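Local coordinates for protein chloromuconate cycloisomerase (Rhodococcus opacus, PDB 4M0X) that belongs to the enolase superfamily, in the mandelate racemase and muconate lactonizing enzyme family, and binds a manganese(II) ion in a TIM-barrel-like domain, at residues E203-A214 and G232-I242; P301-I309 and D334-K342. All blocks are in the same frame, centred on the assembly; numbering follows the deposited sequence.

Both contacts lie in the barrel-like C-terminal domain, on opposite sides of the chain's centre. Their centres are 36 Å apart, their nearest atoms are about 20 Å apart, and they do not touch. Contact 1 joins two successive outer helices. The strands before these helices end in Asp196 and Glu222, which bind manganese(II) together with Asp247. The side chain of Leu210 is about 13 Å from the metal, so contact 1 lies in the outer layer, off the site. Contact 2 comes later in the chain. It holds the start of helix 304-316 against the loop 334-342, next to strands of the N-terminal domain. Contact 1 also takes part in subunit association; contact 2 stays within one chain.

Contact 1 (E203-A214 and G232-I242)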
# COMPACT_ATOMS: atom_id res chain seq x y z
N GLU A 203 -15.33 1.51 18.33
CA GLU A 203 -14.88 0.39 17.54
C GLU A 203 -15.07 -0.97 18.25
O GLU A 203 -15.57 -1.90 17.64
CB GLU A 203 -13.44 0.58 17.17
CG GLU A 203 -13.23 0.36 15.70
CD GLU A 203 -11.81 0.66 15.29
OE1 GLU A 203 -11.26 1.72 15.75
OE2 GLU A 203 -11.27 -0.16 14.50
N LEU A 204 -14.69 -1.07 19.53
CA LEU A 204 -14.97 -2.29 20.34
C LEU A 204 -16.46 -2.70 20.40
O LEU A 204 -16.79 -3.87 20.21
CB LEU A 204 -14.41 -2.16 21.76
CG LEU A 204 -13.06 -2.77 22.12
CD1 LEU A 204 -12.08 -2.66 20.98
CD2 LEU A 204 -12.47 -2.07 23.33
N GLU A 205 -17.33 -1.73 20.66
CA GLU A 205 -18.75 -1.96 20.82
C GLU A 205 -19.31 -2.38 19.47
O GLU A 205 -20.17 -3.28 19.37
CB GLU A 205 -19.45 -0.67 21.29
CG GLU A 205 -19.27 -0.31 22.76
CD GLU A 205 -19.83 1.05 23.09
OE1 GLU A 205 -19.61 1.99 22.28
OE2 GLU A 205 -20.49 1.21 24.15
N ALA A 206 -18.82 -1.74 18.42
CA ALA A 206 -19.36 -2.02 17.10
C ALA A 206 -19.12 -3.48 16.77
O ALA A 206 -20.02 -4.16 16.32
CB ALA A 206 -18.72 -1.10 16.08
N HIS A 207 -17.90 -3.97 17.04
CA HIS A 207 -17.51 -5.31 16.64
C HIS A 207 -18.14 -6.35 17.55
O HIS A 207 -18.29 -7.49 17.16
CB HIS A 207 -15.98 -5.47 16.71
CG HIS A 207 -15.22 -4.86 15.56
ND1 HIS A 207 -14.86 -5.57 14.44
CD2 HIS A 207 -14.70 -3.61 15.39
CE1 HIS A 207 -14.18 -4.79 13.63
NE2 HIS A 207 -14.06 -3.60 14.18
N ARG A 208 -18.47 -5.97 18.77
CA ARG A 208 -19.14 -6.85 19.72
C ARG A 208 -20.59 -7.08 19.31
O ARG A 208 -21.06 -8.23 19.26
CB ARG A 208 -19.05 -6.28 21.15
CG ARG A 208 -20.08 -6.79 22.18
CD ARG A 208 -19.62 -8.03 22.96
NE ARG A 208 -20.18 -8.12 24.32
CZ ARG A 208 -19.81 -7.36 25.36
NH1 ARG A 208 -18.89 -6.41 25.22
NH2 ARG A 208 -20.36 -7.54 26.55
N TRP A 209 -21.31 -5.99 19.01
CA TRP A 209 -22.77 -6.08 18.94
C TRP A 209 -23.32 -6.21 17.57
O TRP A 209 -24.31 -6.89 17.38
CB TRP A 209 -23.44 -4.94 19.69
CG TRP A 209 -23.25 -5.04 21.17
CD1 TRP A 209 -22.46 -4.25 21.95
CD2 TRP A 209 -23.84 -6.01 22.03
NE1 TRP A 209 -22.54 -4.67 23.28
CE2 TRP A 209 -23.38 -5.75 23.35
CE3 TRP A 209 -24.73 -7.08 21.83
CZ2 TRP A 209 -23.77 -6.52 24.44
CZ3 TRP A 209 -25.11 -7.85 22.94
CH2 TRP A 209 -24.64 -7.56 24.22
N LEU A 210 -22.68 -5.61 16.60
CA LEU A 210 -23.14 -5.74 15.23
C LEU A 210 -23.36 -7.18 14.81
O LEU A 210 -24.43 -7.48 14.35
CB LEU A 210 -22.26 -4.95 14.24
CG LEU A 210 -22.73 -3.56 13.80
CD1 LEU A 210 -23.86 -3.03 14.67
CD2 LEU A 210 -21.63 -2.51 13.65
N PRO A 211 -22.36 -8.08 14.96
CA PRO A 211 -22.57 -9.45 14.46
C PRO A 211 -23.73 -10.14 15.19
O PRO A 211 -24.48 -10.93 14.58
CB PRO A 211 -21.27 -10.17 14.82
CG PRO A 211 -20.26 -9.09 14.96
CD PRO A 211 -21.01 -7.91 15.51
N ILE A 212 -23.91 -9.79 16.46
CA ILE A 212 -24.98 -10.37 17.23
C ILE A 212 -26.31 -9.91 16.65
O ILE A 212 -27.26 -10.72 16.48
CB ILE A 212 -24.83 -10.09 18.75
CG1 ILE A 212 -23.80 -11.06 19.36
CG2 ILE A 212 -26.14 -10.26 19.50
CD1 ILE A 212 -23.15 -10.51 20.61
N LEU A 213 -26.37 -8.64 16.31
CA LEU A 213 -27.55 -8.09 15.69
C LEU A 213 -27.73 -8.57 14.23
O LEU A 213 -28.85 -8.71 13.75
CB LEU A 213 -27.50 -6.57 15.77
CG LEU A 213 -27.62 -5.87 17.13
CD1 LEU A 213 -27.06 -4.44 17.12
CD2 LEU A 213 -29.08 -5.84 17.51
N ALA A 214 -26.65 -8.84 13.53
CA ALA A 214 -26.78 -9.33 12.15
C ALA A 214 -27.35 -10.73 12.20
O ALA A 214 -28.21 -11.09 11.38
CB ALA A 214 -25.45 -9.29 11.42
N GLY A 232 -11.68 2.61 10.80
CA GLY A 232 -12.43 1.75 11.65
C GLY A 232 -13.60 1.26 10.87
O GLY A 232 -14.00 0.08 10.97
N LEU A 233 -14.16 2.17 10.07
CA LEU A 233 -15.25 1.82 9.18
C LEU A 233 -14.79 0.73 8.23
O LEU A 233 -15.50 -0.25 8.04
CB LEU A 233 -15.66 3.03 8.39
CG LEU A 233 -16.91 3.84 8.68
CD1 LEU A 233 -17.72 3.39 9.91
CD2 LEU A 233 -16.53 5.33 8.68
N ALA A 234 -13.60 0.88 7.65
CA ALA A 234 -13.06 -0.10 6.74
C ALA A 234 -12.82 -1.45 7.37
O ALA A 234 -13.06 -2.45 6.69
CB ALA A 234 -11.78 0.38 6.07
N ARG A 235 -12.33 -1.50 8.61
CA ARG A 235 -12.12 -2.77 9.30
C ARG A 235 -13.47 -3.44 9.52
O ARG A 235 -13.56 -4.68 9.44
CB ARG A 235 -11.46 -2.63 10.67
CG ARG A 235 -9.95 -2.53 10.68
CD ARG A 235 -9.48 -1.99 12.03
NE ARG A 235 -8.43 -0.97 11.89
CZ ARG A 235 -8.45 0.26 12.44
NH1 ARG A 235 -9.49 0.66 13.18
NH2 ARG A 235 -7.43 1.11 12.24
N LEU A 236 -14.51 -2.64 9.82
CA LEU A 236 -15.85 -3.16 10.08
C LEU A 236 -16.44 -3.74 8.81
O LEU A 236 -17.03 -4.86 8.83
CB LEU A 236 -16.78 -2.07 10.59
CG LEU A 236 -17.00 -1.87 12.08
CD1 LEU A 236 -18.14 -0.89 12.17
CD2 LEU A 236 -17.40 -3.12 12.83
N ARG A 237 -16.27 -3.00 7.71
CA ARG A 237 -16.81 -3.42 6.43
C ARG A 237 -16.24 -4.79 6.09
O ARG A 237 -16.96 -5.62 5.55
CB ARG A 237 -16.51 -2.40 5.34
CG ARG A 237 -17.11 -2.78 4.02
CD ARG A 237 -16.48 -2.06 2.85
NE ARG A 237 -17.24 -2.43 1.65
CZ ARG A 237 -17.22 -1.83 0.46
NH1 ARG A 237 -16.44 -0.76 0.21
NH2 ARG A 237 -18.00 -2.30 -0.51
N ASP A 238 -14.98 -5.04 6.47
CA ASP A 238 -14.37 -6.36 6.27
C ASP A 238 -14.87 -7.44 7.25
O ASP A 238 -15.15 -8.54 6.84
CB ASP A 238 -12.82 -6.31 6.32
CG ASP A 238 -12.21 -5.43 5.23
OD1 ASP A 238 -12.79 -5.34 4.12
OD2 ASP A 238 -11.14 -4.83 5.47
N LYS A 239 -14.96 -7.16 8.54
CA LYS A 239 -15.29 -8.24 9.42
C LYS A 239 -16.75 -8.66 9.24
O LYS A 239 -17.04 -9.84 9.25
CB LYS A 239 -15.02 -7.84 10.86
CG LYS A 239 -13.57 -8.06 11.25
CD LYS A 239 -13.36 -9.32 12.09
CE LYS A 239 -11.91 -9.46 12.54
NZ LYS A 239 -11.27 -8.22 13.11
N LEU A 240 -17.63 -7.69 9.00
CA LEU A 240 -19.06 -7.87 9.04
C LEU A 240 -19.70 -8.58 7.86
O LEU A 240 -19.31 -8.38 6.71
CB LEU A 240 -19.70 -6.50 9.19
CG LEU A 240 -19.99 -6.06 10.62
CD1 LEU A 240 -18.80 -6.26 11.54
CD2 LEU A 240 -20.42 -4.61 10.59
N SER A 241 -20.70 -9.40 8.16
CA SER A 241 -21.46 -10.14 7.17
C SER A 241 -22.53 -9.24 6.55
O SER A 241 -23.26 -9.65 5.64
CB SER A 241 -22.13 -11.34 7.84
OG SER A 241 -22.96 -10.93 8.94
N ILE A 242 -22.65 -8.02 7.05
CA ILE A 242 -23.68 -7.10 6.58
C ILE A 242 -22.99 -5.81 6.17
O ILE A 242 -21.93 -5.50 6.67
CB ILE A 242 -24.77 -6.80 7.64
CG1 ILE A 242 -24.14 -6.42 8.98
CG2 ILE A 242 -25.74 -7.98 7.79
CD1 ILE A 242 -25.10 -5.74 9.92
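Leu236 of one helix and His207 of the other make a CH-pi contact. Leu236 CD2 sits almost exactly over the ring, 3.6 Å from the centroid of His207 and 7° off the ring normal. Lys239 CG and the carbonyl oxygen of Arg235 lie at the ring edge. The first torsion of His207 (chi1 -78°) sets CG beside its own backbone N, and the ring reaches across to the other helix.

Apolar contacts continue along the interface. Leu236 CD1 reaches Ala206 CB (4.0 Å) and lies 4.1 Å from Leu210 CD2. Leu210 CD2 also meets Leu240 CD2, at 3.9 Å. Past the helix end, Ile242 CG2 packs on Ala214 CB at 3.9 Å.

The charged contact is at the start of both segments. Glu203 OE2 and Arg235 NH1 form a salt bridge, modelled too short for its length to be trusted. The carboxylate meets the guanidinium edge, and the two planes are nearly coplanar. The same OE2 forms a salt bridge with Arg237 of a second subunit, so two arginines share this carboxylate. Lys239 NZ also bonds to the backbone O of Arg237 in that subunit.

The helix axes run nearly parallel, 10.9 Å apart, crossing at -23°. They are neighbouring helices of the barrel's outer layer, linked through strand 220-222.

Leucine and alanine side chains therefore fill the middle of the interface, while its polar end is shared with another subunit. The two arginines would probably keep the shared carboxylate of Glu203 ionised.

Contact 2 (P301-I309 and D334-K342); sequences PESSVMGAI and DEVVTEPLK
Ser304 and Glu335 are brought together by their torsions. In Ser304, OG stands opposite the carbonyl carbon and next to the backbone N (chi1 -74°), so hydroxyl and amide N face the same carboxylate. The Glu335 chain bends at its second torsion (chi2 -143°), which turns the carboxylate toward them. Ser304 OG donates to Glu335 OE2 over 2.8 Å. It arrives on the syn side of that oxygen, 29° out of the carboxylate plane. The amide N of Ser304 points to OE1, but OE1 is crowded in the model and the details of this second bond are doubtful. Ser304 OG is also an acceptor: Leu341 N donates to Ser304 OG at 3.1 Å. The buried hydroxyl thus ties together two points of the loop 334-342.

This is the start of helix 304-316, an outer helix of the barrel that follows strand 294-297. Ser303 is its N-cap. Ser303 OG accepts from Val305 N (3.2 Å) and also bonds to Glu49 of strand 45-51, in the N-terminal domain. Glu49 takes the amide of Met306 as well. The carboxylates of Glu335 and Glu49 therefore both lie at the N-terminal end of the helix, where its dipole would probably favour their negative charge.

Apolar groups pack on two flanks of the polar cluster. On one, Val305 CG2 meets Val337 CG1 at 3.6 Å and Val336 CG2 at 4.0 Å. Leu35 of strand 27-40 touches both Val305 and Val336. On the other flank, Leu341 spreads its two methyls over Gly307 and Ala308, where the first turn passes into the second. Leu341 CD1 lies 3.9 Å from Gly307 C, and Leu341 CD2 is 3.8 Å from Ala308 CB. Pro329 packs against both Leu341 and Ser304.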
# COMPACT_ATOMS: atom_id res chain seq x y z
N PRO A 301 -34.86 14.22 9.99
CA PRO A 301 -35.95 14.26 9.03
C PRO A 301 -36.28 15.70 8.70
O PRO A 301 -35.56 16.61 9.08
CB PRO A 301 -37.12 13.59 9.80
CG PRO A 301 -36.59 13.27 11.17
CD PRO A 301 -35.39 14.15 11.36
N GLU A 302 -37.38 15.89 8.00
CA GLU A 302 -37.75 17.20 7.49
C GLU A 302 -39.27 17.22 7.33
O GLU A 302 -39.95 16.18 7.45
CB GLU A 302 -37.02 17.47 6.15
CG GLU A 302 -37.23 16.44 5.03
CD GLU A 302 -37.05 14.99 5.48
OE1 GLU A 302 -38.09 14.32 5.71
OE2 GLU A 302 -35.88 14.54 5.64
N SER A 303 -39.81 18.41 7.09
CA SER A 303 -41.22 18.56 6.88
C SER A 303 -41.49 18.21 5.43
O SER A 303 -40.61 17.71 4.72
CB SER A 303 -41.58 20.00 7.11
OG SER A 303 -41.00 20.75 6.06
N SER A 304 -42.71 18.49 4.95
CA SER A 304 -43.02 18.25 3.55
C SER A 304 -42.33 19.19 2.57
O SER A 304 -42.20 18.83 1.40
CB SER A 304 -44.52 18.23 3.33
OG SER A 304 -45.03 17.02 3.84
N VAL A 305 -41.88 20.35 3.04
CA VAL A 305 -41.16 21.28 2.16
C VAL A 305 -39.85 20.68 1.58
O VAL A 305 -39.72 20.58 0.35
CB VAL A 305 -40.87 22.63 2.84
CG1 VAL A 305 -40.14 23.59 1.89
CG2 VAL A 305 -42.16 23.25 3.37
N MET A 306 -38.91 20.28 2.44
CA MET A 306 -37.67 19.61 2.04
C MET A 306 -37.93 18.15 1.59
O MET A 306 -37.31 17.66 0.63
CB MET A 306 -36.62 19.67 3.18
CG MET A 306 -35.32 18.86 3.00
SD MET A 306 -34.22 19.39 1.66
CE MET A 306 -33.82 21.08 2.10
N GLY A 307 -38.87 17.49 2.27
CA GLY A 307 -39.28 16.14 1.93
C GLY A 307 -39.73 16.00 0.49
O GLY A 307 -39.30 15.06 -0.21
N ALA A 308 -40.57 16.92 0.03
CA ALA A 308 -40.95 17.01 -1.39
C ALA A 308 -39.76 17.14 -2.39
O ALA A 308 -39.72 16.40 -3.36
CB ALA A 308 -41.98 18.11 -1.62
N ILE A 309 -38.81 18.04 -2.16
CA ILE A 309 -37.71 18.19 -3.14
C ILE A 309 -36.84 16.94 -3.07
O ILE A 309 -36.50 16.38 -4.11
CB ILE A 309 -36.93 19.56 -3.04
CG1 ILE A 309 -35.88 19.68 -4.12
CG2 ILE A 309 -36.21 19.77 -1.71
CD1 ILE A 309 -36.37 19.35 -5.52
N ASP A 334 -49.25 18.85 11.47
CA ASP A 334 -49.53 19.98 10.58
C ASP A 334 -48.24 20.54 9.98
O ASP A 334 -47.15 20.25 10.46
CB ASP A 334 -50.28 21.06 11.33
CG ASP A 334 -51.11 21.96 10.42
OD1 ASP A 334 -50.85 22.08 9.20
OD2 ASP A 334 -52.03 22.59 10.97
N GLU A 335 -48.37 21.36 8.93
CA GLU A 335 -47.25 21.75 8.07
C GLU A 335 -47.39 23.18 7.55
O GLU A 335 -48.36 23.84 7.86
CB GLU A 335 -47.11 20.77 6.90
CG GLU A 335 -46.96 19.32 7.35
CD GLU A 335 -46.00 18.48 6.49
OE1 GLU A 335 -44.95 19.05 6.02
OE2 GLU A 335 -46.30 17.25 6.31
N VAL A 336 -46.41 23.69 6.81
CA VAL A 336 -46.60 25.00 6.16
C VAL A 336 -46.92 24.86 4.66
O VAL A 336 -46.87 25.83 3.92
CB VAL A 336 -45.50 26.06 6.46
CG1 VAL A 336 -45.36 26.25 7.96
CG2 VAL A 336 -44.15 25.71 5.85
N VAL A 337 -47.27 23.67 4.22
CA VAL A 337 -47.68 23.50 2.82
C VAL A 337 -49.18 23.33 2.69
O VAL A 337 -49.84 23.04 3.66
CB VAL A 337 -46.90 22.40 2.06
CG1 VAL A 337 -45.46 22.84 1.87
CG2 VAL A 337 -46.98 21.05 2.74
N THR A 338 -49.71 23.55 1.51
CA THR A 338 -51.11 23.29 1.29
C THR A 338 -51.44 21.79 1.18
O THR A 338 -52.54 21.39 1.49
CB THR A 338 -51.61 24.04 0.05
OG1 THR A 338 -50.80 23.71 -1.07
CG2 THR A 338 -51.56 25.52 0.29
N GLU A 339 -50.49 20.97 0.72
CA GLU A 339 -50.66 19.54 0.52
C GLU A 339 -49.38 18.81 0.90
O GLU A 339 -48.41 18.84 0.14
CB GLU A 339 -51.00 19.24 -0.94
CG GLU A 339 -52.40 19.64 -1.34
CD GLU A 339 -52.59 19.72 -2.84
OE1 GLU A 339 -52.04 18.84 -3.57
OE2 GLU A 339 -53.30 20.65 -3.29
N PRO A 340 -49.36 18.16 2.08
CA PRO A 340 -48.19 17.42 2.55
C PRO A 340 -47.93 16.19 1.68
O PRO A 340 -48.69 15.93 0.75
CB PRO A 340 -48.60 17.02 3.97
CG PRO A 340 -50.10 16.93 3.91
CD PRO A 340 -50.45 18.13 3.07
N LEU A 341 -46.87 15.45 1.96
CA LEU A 341 -46.55 14.29 1.14
C LEU A 341 -47.64 13.23 1.31
O LEU A 341 -48.16 13.02 2.42
CB LEU A 341 -45.17 13.73 1.50
CG LEU A 341 -43.91 14.62 1.37
CD1 LEU A 341 -42.69 13.85 1.84
CD2 LEU A 341 -43.69 15.16 -0.04
N LYS A 342 -47.99 12.55 0.22
CA LYS A 342 -49.02 11.54 0.33
C LYS A 342 -48.38 10.16 0.47
O LYS A 342 -47.46 9.82 -0.26
CB LYS A 342 -50.00 11.68 -0.85
CG LYS A 342 -51.18 10.70 -0.94
CD LYS A 342 -52.22 10.75 0.18
CE LYS A 342 -53.35 9.77 -0.14
NZ LYS A 342 -53.86 9.00 1.03